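Local coordinates for ribulose-1,5-bisphosphate carboxylase/oxygenase large subunit (Rhodopseudomonas palustris, PDB 3QFW), which has the fold of the Rubisco large chain and, as a Rubisco-like protein, probably acts on a related sugar-phosphate-type substrate rather than fixing carbon dioxide, at residues Pro316-Gly321 with Arg332-Asp337. Sequence-based numbering, arbitrary orientation.
Sequences PTPAGG and RFYGQD. With SO4 (sulfate ion), chain G.
Two prolines from alternate positions of one strand, P316 and P318, make every contact of their segment with the C-terminal end of the following helix and the loop just after it. P318 sets CG over one face of the Y334 ring in a CH-pi contact, 4.1 Å from the ring centroid and 26° off the normal. This CG is displaced toward the rim, 3.7 Å from Y334 CE2. F333 presents its edge to the opposite face, with CD2 3.4 Å above the plane of the Y334 ring, so the phenol lies between a phenylalanine edge and a proline CG. Y334 CG sits anti to its own carbonyl carbon (chi1 -71°), which carries the ring from the helix end across to the strand, and its hydroxyl is hydrogen-bonded to N285. Two residues earlier in the strand, P316 CD rests 3.5 Å from D337 O, a carbonyl that accepts a hydrogen bond from R305, while the D337 carboxylate turns off to a salt bridge with R123. Away from the prolines, R332 NH1 donates to O4 of a sulfate, probably from the crystallisation liquor, at 3.1 Å, and NH2 weakly to O3. The chain leaves the helix at G335, with positive phi (77°), and heads for strand 339-341. Backbone hydrogen bonds join P316 to M339 and P318 to L341, completing a beta-alpha-beta crossover of the TIM-barrel catalytic domain, its helix end packed outside the parallel strands.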
ATOM      1  N   PRO B 316      20.431  -7.830   1.117  1.00 26.96           N
ATOM      2  CA  PRO B 316      19.848  -7.365  -0.142  1.00 25.90           C
ATOM      3  C   PRO B 316      19.752  -8.535  -1.106  1.00 29.38           C
ATOM      4  O   PRO B 316      20.713  -9.295  -1.254  1.00 29.42           O
ATOM      5  CB  PRO B 316      20.860  -6.339  -0.662  1.00 28.66           C
ATOM      6  CG  PRO B 316      21.885  -6.163   0.433  1.00 35.77           C
ATOM      7  CD  PRO B 316      21.817  -7.370   1.308  1.00 27.87           C
ATOM      8  N   THR B 317      18.603  -8.693  -1.747  1.00 27.05           N
ATOM      9  CA  THR B 317      18.386  -9.840  -2.605  1.00 25.87           C
ATOM     10  C   THR B 317      17.959  -9.418  -4.002  1.00 27.49           C
ATOM     11  O   THR B 317      16.758  -9.381  -4.310  1.00 29.12           O
ATOM     12  CB  THR B 317      17.348 -10.771  -1.978  1.00 26.94           C
ATOM     13  OG1 THR B 317      17.763 -11.107  -0.651  1.00 26.51           O
ATOM     14  CG2 THR B 317      17.168 -12.027  -2.807  1.00 28.16           C
ATOM     15  N   PRO B 318      18.939  -9.094  -4.859  1.00 27.42           N
ATOM     16  CA  PRO B 318      18.668  -8.569  -6.203  1.00 29.96           C
ATOM     17  C   PRO B 318      18.066  -9.633  -7.096  1.00 30.65           C
ATOM     18  O   PRO B 318      18.413 -10.811  -6.974  1.00 29.42           O
ATOM     19  CB  PRO B 318      20.066  -8.213  -6.745  1.00 33.32           C
ATOM     20  CG  PRO B 318      20.986  -8.332  -5.627  1.00 33.69           C
ATOM     21  CD  PRO B 318      20.383  -9.203  -4.590  1.00 30.20           C
ATOM     22  N   ALA B 319      17.211  -9.199  -8.011  1.00 28.78           N
ATOM     23  CA  ALA B 319      16.529 -10.092  -8.937  1.00 36.95           C
ATOM     24  C   ALA B 319      16.458  -9.460 -10.321  1.00 37.34           C
ATOM     25  O   ALA B 319      16.352  -8.245 -10.463  1.00 33.71           O
ATOM     26  CB  ALA B 319      15.143 -10.427  -8.435  1.00 34.38           C
ATOM     27  N   GLY B 320      16.537 -10.301 -11.345  1.00 42.26           N
ATOM     28  CA  GLY B 320      16.526  -9.842 -12.721  1.00 45.75           C
ATOM     29  C   GLY B 320      17.117 -10.922 -13.603  1.00 50.05           C
ATOM     30  O   GLY B 320      17.165 -12.083 -13.200  1.00 50.22           O
ATOM     31  N   GLY B 321      17.571 -10.545 -14.795  1.00 46.82           N
ATOM     32  CA  GLY B 321      18.148 -11.498 -15.725  1.00 52.80           C
ATOM     33  C   GLY B 321      19.499 -12.012 -15.261  1.00 53.91           C
ATOM     34  O   GLY B 321      20.495 -11.918 -15.984  1.00 56.73           O
ATOM     35  N   ARG B 332      31.092  -8.267  -7.660  1.00 29.51           N
ATOM     36  CA  ARG B 332      31.970  -7.097  -7.642  1.00 31.04           C
ATOM     37  C   ARG B 332      31.150  -5.880  -7.219  1.00 29.04           C
ATOM     38  O   ARG B 332      31.585  -5.065  -6.405  1.00 28.02           O
ATOM     39  CB  ARG B 332      32.592  -6.851  -9.014  1.00 31.79           C
ATOM     40  CG  ARG B 332      33.691  -7.852  -9.384  1.00 27.62           C
ATOM     41  CD  ARG B 332      34.092  -7.742 -10.862  1.00 34.54           C
ATOM     42  NE  ARG B 332      34.895  -8.898 -11.282  1.00 30.70           N
ATOM     43  CZ  ARG B 332      34.720  -9.563 -12.420  1.00 32.69           C
ATOM     44  NH1 ARG B 332      33.781  -9.191 -13.281  1.00 37.55           N
ATOM     45  NH2 ARG B 332      35.478 -10.609 -12.701  1.00 31.06           N
ATOM     46  N   PHE B 333      29.957  -5.769  -7.787  1.00 28.32           N
ATOM     47  CA  PHE B 333      29.100  -4.627  -7.509  1.00 30.40           C
ATOM     48  C   PHE B 333      28.660  -4.574  -6.051  1.00 31.00           C
ATOM     49  O   PHE B 333      28.796  -3.547  -5.383  1.00 32.05           O
ATOM     50  CB  PHE B 333      27.859  -4.653  -8.406  1.00 30.41           C
ATOM     51  CG  PHE B 333      27.046  -3.393  -8.324  1.00 32.96           C
ATOM     52  CD1 PHE B 333      27.436  -2.268  -9.030  1.00 30.57           C
ATOM     53  CD2 PHE B 333      25.915  -3.325  -7.522  1.00 32.59           C
ATOM     54  CE1 PHE B 333      26.708  -1.095  -8.954  1.00 32.75           C
ATOM     55  CE2 PHE B 333      25.180  -2.161  -7.439  1.00 35.13           C
ATOM     56  CZ  PHE B 333      25.568  -1.044  -8.155  1.00 38.76           C
ATOM     57  N   TYR B 334      28.131  -5.689  -5.563  1.00 29.79           N
ATOM     58  CA  TYR B 334      27.493  -5.712  -4.253  1.00 31.11           C
ATOM     59  C   TYR B 334      28.392  -6.170  -3.118  1.00 33.31           C
ATOM     60  O   TYR B 334      28.064  -5.991  -1.949  1.00 30.79           O
ATOM     61  CB  TYR B 334      26.251  -6.613  -4.291  1.00 30.98           C
ATOM     62  CG  TYR B 334      25.085  -6.056  -5.082  1.00 32.64           C
ATOM     63  CD1 TYR B 334      24.338  -4.991  -4.591  1.00 33.18           C
ATOM     64  CD2 TYR B 334      24.711  -6.615  -6.300  1.00 31.17           C
ATOM     65  CE1 TYR B 334      23.265  -4.476  -5.299  1.00 34.40           C
ATOM     66  CE2 TYR B 334      23.626  -6.105  -7.025  1.00 31.23           C
ATOM     67  CZ  TYR B 334      22.908  -5.033  -6.509  1.00 34.43           C
ATOM     68  OH  TYR B 334      21.830  -4.509  -7.202  1.00 32.02           O
ATOM     69  N   GLY B 335      29.537  -6.760  -3.446  1.00 30.84           N
ATOM     70  CA  GLY B 335      30.299  -7.431  -2.417  1.00 32.49           C
ATOM     71  C   GLY B 335      29.607  -8.752  -2.157  1.00 30.32           C
ATOM     72  O   GLY B 335      28.642  -9.088  -2.844  1.00 32.90           O
ATOM     73  N   GLN B 336      30.078  -9.492  -1.158  1.00 29.99           N
ATOM     74  CA  GLN B 336      29.598 -10.852  -0.926  1.00 31.83           C
ATOM     75  C   GLN B 336      28.456 -10.940   0.082  1.00 33.71           C
ATOM     76  O   GLN B 336      27.890 -12.012   0.282  1.00 30.31           O
ATOM     77  CB  GLN B 336      30.755 -11.765  -0.495  1.00 32.56           C
ATOM     78  CG  GLN B 336      31.786 -11.986  -1.581  1.00 34.89           C
ATOM     79  CD  GLN B 336      32.994 -12.762  -1.089  1.00 37.25           C
ATOM     80  OE1 GLN B 336      32.906 -13.536  -0.134  1.00 37.95           O
ATOM     81  NE2 GLN B 336      34.132 -12.551  -1.734  1.00 42.24           N
ATOM     82  N   ASP B 337      28.132  -9.817   0.719  1.00 30.97           N
ATOM     83  CA  ASP B 337      26.990  -9.755   1.629  1.00 30.40           C
ATOM     84  C   ASP B 337      25.704  -9.478   0.839  1.00 32.06           C
ATOM     85  O   ASP B 337      25.106  -8.402   0.931  1.00 31.05           O
ATOM     86  CB  ASP B 337      27.203  -8.693   2.706  1.00 31.36           C
ATOM     87  CG  ASP B 337      28.166  -9.140   3.796  1.00 35.25           C
ATOM     88  OD1 ASP B 337      28.416 -10.359   3.932  1.00 34.45           O
ATOM     89  OD2 ASP B 337      28.661  -8.259   4.531  1.00 31.39           O
TER
HETATM   90  S   SO4 G 380      33.480 -12.376 -15.929  1.00 59.89           S
HETATM   91  O1  SO4 G 380      32.689 -13.415 -15.269  1.00 52.27           O
HETATM   92  O2  SO4 G 380      33.403 -12.575 -17.377  1.00 57.74           O
HETATM   93  O3  SO4 G 380      34.870 -12.452 -15.502  1.00 48.88           O
HETATM   94  O4  SO4 G 380      32.949 -11.058 -15.573  1.00 50.96           O